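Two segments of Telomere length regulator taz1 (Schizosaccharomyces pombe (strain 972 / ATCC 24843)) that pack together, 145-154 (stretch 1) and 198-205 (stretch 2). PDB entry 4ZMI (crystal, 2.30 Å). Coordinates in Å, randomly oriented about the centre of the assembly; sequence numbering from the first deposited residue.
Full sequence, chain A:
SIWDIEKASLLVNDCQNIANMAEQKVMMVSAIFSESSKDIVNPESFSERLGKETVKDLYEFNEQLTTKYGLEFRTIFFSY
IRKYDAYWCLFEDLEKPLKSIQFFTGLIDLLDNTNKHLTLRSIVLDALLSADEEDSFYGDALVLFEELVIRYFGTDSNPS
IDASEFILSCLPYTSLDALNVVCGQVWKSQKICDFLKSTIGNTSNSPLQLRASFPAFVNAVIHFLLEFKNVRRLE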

# COMPACT_ATOMS: atom_id res chain seq x y z
N PHE A 145 0.97 -5.80 -8.27
CA PHE A 145 -0.42 -5.44 -8.53
C PHE A 145 -1.22 -6.62 -9.06
O PHE A 145 -2.35 -6.86 -8.63
N GLU A 146 -0.63 -7.37 -9.98
CA GLU A 146 -1.33 -8.56 -10.51
C GLU A 146 -1.57 -9.60 -9.45
O GLU A 146 -2.61 -10.24 -9.44
N GLU A 147 -0.62 -9.77 -8.53
CA GLU A 147 -0.81 -10.67 -7.40
C GLU A 147 -1.97 -10.26 -6.48
O GLU A 147 -2.78 -11.11 -6.09
N LEU A 148 -2.05 -8.97 -6.13
CA LEU A 148 -3.15 -8.49 -5.31
C LEU A 148 -4.45 -8.77 -6.05
O LEU A 148 -5.45 -9.11 -5.44
N VAL A 149 -4.42 -8.66 -7.37
CA VAL A 149 -5.63 -8.94 -8.15
C VAL A 149 -6.04 -10.41 -8.01
O VAL A 149 -7.22 -10.70 -7.77
N ILE A 150 -5.06 -11.31 -8.09
CA ILE A 150 -5.32 -12.74 -7.92
C ILE A 150 -5.89 -13.00 -6.53
O ILE A 150 -6.91 -13.66 -6.38
N ARG A 151 -5.20 -12.47 -5.52
CA ARG A 151 -5.58 -12.67 -4.13
C ARG A 151 -7.02 -12.23 -3.91
O ARG A 151 -7.80 -12.94 -3.28
N TYR A 152 -7.39 -11.08 -4.45
CA TYR A 152 -8.76 -10.62 -4.27
C TYR A 152 -9.76 -11.57 -4.92
O TYR A 152 -10.63 -12.12 -4.24
N PHE A 153 -9.64 -11.75 -6.23
CA PHE A 153 -10.64 -12.51 -6.99
C PHE A 153 -10.48 -13.99 -6.87
O PHE A 153 -11.19 -14.73 -7.53
N GLY A 154 -9.53 -14.43 -6.06
CA GLY A 154 -9.34 -15.85 -5.85
C GLY A 154 -10.07 -16.29 -4.59
O GLY A 154 -10.24 -17.48 -4.34
N SER A 198 -7.34 -4.23 -17.96
CA SER A 198 -7.15 -5.49 -18.65
C SER A 198 -6.81 -6.61 -17.69
O SER A 198 -7.43 -7.67 -17.71
N THR A 199 -5.80 -6.37 -16.85
CA THR A 199 -5.31 -7.39 -15.95
C THR A 199 -6.48 -7.85 -15.10
O THR A 199 -6.69 -9.05 -14.91
N ILE A 200 -7.25 -6.88 -14.63
CA ILE A 200 -8.33 -7.15 -13.70
C ILE A 200 -9.43 -7.95 -14.41
O ILE A 200 -9.99 -8.88 -13.84
N GLY A 201 -9.71 -7.58 -15.65
CA GLY A 201 -10.70 -8.31 -16.43
C GLY A 201 -10.33 -9.76 -16.69
O GLY A 201 -11.16 -10.66 -16.56
N ASN A 202 -9.07 -9.99 -17.04
CA ASN A 202 -8.62 -11.34 -17.37
C ASN A 202 -8.49 -12.24 -16.15
O ASN A 202 -8.83 -13.42 -16.20
N THR A 203 -8.01 -11.68 -15.05
CA THR A 203 -7.83 -12.45 -13.83
C THR A 203 -9.14 -12.97 -13.23
O THR A 203 -9.19 -14.07 -12.66
N SER A 204 -10.22 -12.20 -13.36
CA SER A 204 -11.52 -12.63 -12.86
C SER A 204 -12.29 -13.46 -13.89
O SER A 204 -13.38 -13.98 -13.61
N ASN A 205 -11.72 -13.59 -15.09
CA ASN A 205 -12.28 -14.47 -16.10
C ASN A 205 -11.59 -15.83 -16.11
O ASN A 205 -12.14 -16.81 -16.59

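At the centre of the contact, Thr-203 acts as a knob. Its CA-to-CB bond points toward stretch 1, chi1 is m, and the side chain sits among Glu-146, Val-149, Ile-150 and Phe-153. The methyl makes the closest contact to Val-149, Ile-150 and Phe-153. Thr-203 CG2 lies 3.5 Å from Val-149 CG1 and 3.5 Å from Ile-150 CD1. Thr-203 CG2 is also 4.3 Å from Phe-153 CD1, at an oblique position relative to the ring.

Val-149 points toward stretch 2 with chi1 t. Val-149 CG1 meets Thr-203 and also touches Ile-200; Val-149 CG2 packs closest to Ile-200, 3.9 Å from Ile-200 CG1. Ile-150 starts out sideways. With both chi angles m, its end comes nearer and brings CD1 to the Thr-203 methyl.

Ile-200 also leaves its helix sideways, with chi1 m and chi2 t. It touches three residues of stretch 1. Besides Val-149, it meets both phenylalanines, one helical turn before Val-149 and one after it. Ile-200 CD1 is 4.1 Å from Phe-145 CZ, at the edge of that ring and near its plane. Ile-200 CG2 is 3.8 Å from Phe-153 CE1. Phe-145 has chi1 t; its CA-to-CB bond is sideways, but the ring end comes nearer to stretch 2.

Phe-153 points toward stretch 2 with chi1 m. Ser-204 covers one face of its ring. Ser-204 CB lies 4.0 Å from the ring centroid, 14° off the normal, which makes a CH-pi contact. The serine has chi1 p, and its hydroxyl turns back to the preceding turn of its own stretch: Ser-204 OG donates to Ile-200 O at 2.8 Å.

Glu-146 and Thr-199 form the more polar edge. Thr-199 points toward stretch 1 with chi1 m. Its methyl meets the aliphatic part of the glutamate, with Thr-199 CG2 3.4 Å from Glu-146 CG. Its hydroxyl is hydrogen-bonded elsewhere in the structure. Glu-146 has chi1 t and chi2 between wells, near -98°. Glu-146 OE2 comes within 3.6 Å of Thr-203 OG1, but the pair is not a hydrogen bond. Instead, Thr-203 OG1 donates a weak bond to Thr-199 O at 3.2 Å, within its own helix.

No hydrogen bond joins the two stretches. Side-chain packing makes the contact, which buries 400 Å² over both sides. The two helices run in the same general direction, with 35° between their axes and a closest approach of 9.8 Å.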

# COMPACT_ATOMS: atom_id res chain seq x y z
CB PHE A 145 -0.55 -4.22 -9.46
CG PHE A 145 -1.97 -3.75 -9.64
CD1 PHE A 145 -2.53 -2.83 -8.75
CD2 PHE A 145 -2.77 -4.26 -10.65
CE1 PHE A 145 -3.84 -2.41 -8.90
CE2 PHE A 145 -4.08 -3.85 -10.79
CZ PHE A 145 -4.62 -2.92 -9.93
CB GLU A 146 -0.60 -9.18 -11.70
CG GLU A 146 -1.50 -10.02 -12.59
CD GLU A 146 -1.41 -11.50 -12.30
OE1 GLU A 146 -0.58 -11.90 -11.44
OE2 GLU A 146 -2.16 -12.27 -12.94
CB GLU A 147 0.47 -10.80 -6.58
CG GLU A 147 0.36 -11.83 -5.48
CD GLU A 147 0.30 -13.27 -6.01
OE1 GLU A 147 0.84 -13.50 -7.11
OE2 GLU A 147 -0.27 -14.15 -5.33
CB LEU A 148 -3.02 -6.98 -5.04
CG LEU A 148 -1.75 -6.62 -4.29
CD1 LEU A 148 -1.59 -5.10 -4.20
CD2 LEU A 148 -1.83 -7.25 -2.90
CB VAL A 149 -5.49 -8.50 -9.62
CG1 VAL A 149 -6.72 -8.90 -10.42
CG2 VAL A 149 -5.31 -6.99 -9.68
CB ILE A 150 -4.04 -13.60 -8.03
CG1 ILE A 150 -3.21 -13.22 -9.24
CG2 ILE A 150 -4.42 -15.06 -8.10
CD1 ILE A 150 -3.89 -13.52 -10.54
CB ARG A 151 -4.60 -11.99 -3.17
CG ARG A 151 -3.21 -12.68 -3.18
CD ARG A 151 -2.26 -12.17 -2.10
NE ARG A 151 -2.71 -12.51 -0.75
CZ ARG A 151 -2.52 -13.70 -0.18
NH1 ARG A 151 -1.91 -14.68 -0.86
NH2 ARG A 151 -2.96 -13.92 1.05
CB TYR A 152 -9.00 -9.23 -4.85
CG TYR A 152 -10.41 -8.77 -4.61
CD1 TYR A 152 -10.74 -8.11 -3.45
CD2 TYR A 152 -11.40 -9.00 -5.54
CE1 TYR A 152 -12.03 -7.68 -3.22
CE2 TYR A 152 -12.70 -8.58 -5.32
CZ TYR A 152 -13.00 -7.92 -4.15
OH TYR A 152 -14.28 -7.48 -3.89
CB PHE A 153 -10.58 -12.19 -8.47
CG PHE A 153 -10.91 -10.78 -8.78
CD1 PHE A 153 -9.96 -9.93 -9.33
CD2 PHE A 153 -12.18 -10.30 -8.52
CE1 PHE A 153 -10.27 -8.62 -9.61
CE2 PHE A 153 -12.49 -8.98 -8.80
CZ PHE A 153 -11.53 -8.14 -9.35
CB SER A 198 -6.02 -5.38 -19.68
OG SER A 198 -6.50 -4.86 -20.90
CB THR A 199 -4.25 -6.83 -14.99
OG1 THR A 199 -3.10 -6.37 -15.72
CG2 THR A 199 -3.83 -7.89 -13.96
CB ILE A 200 -8.90 -5.86 -13.08
CG1 ILE A 200 -7.92 -5.27 -12.06
CG2 ILE A 200 -10.23 -6.12 -12.41
CD1 ILE A 200 -8.10 -3.77 -11.83
CB ASN A 202 -7.30 -11.27 -18.15
CG ASN A 202 -7.43 -10.49 -19.45
OD1 ASN A 202 -8.52 -10.42 -20.03
ND2 ASN A 202 -6.33 -9.90 -19.91
CB THR A 203 -7.02 -11.63 -12.79
OG1 THR A 203 -5.66 -11.53 -13.23
CG2 THR A 203 -7.07 -12.28 -11.41
CB SER A 204 -12.35 -11.42 -12.42
OG SER A 204 -12.33 -10.41 -13.41
CB ASN A 205 -12.16 -13.84 -17.49
CG ASN A 205 -13.29 -12.88 -17.80
OD1 ASN A 205 -14.42 -13.07 -17.34
ND2 ASN A 205 -13.00 -11.84 -18.57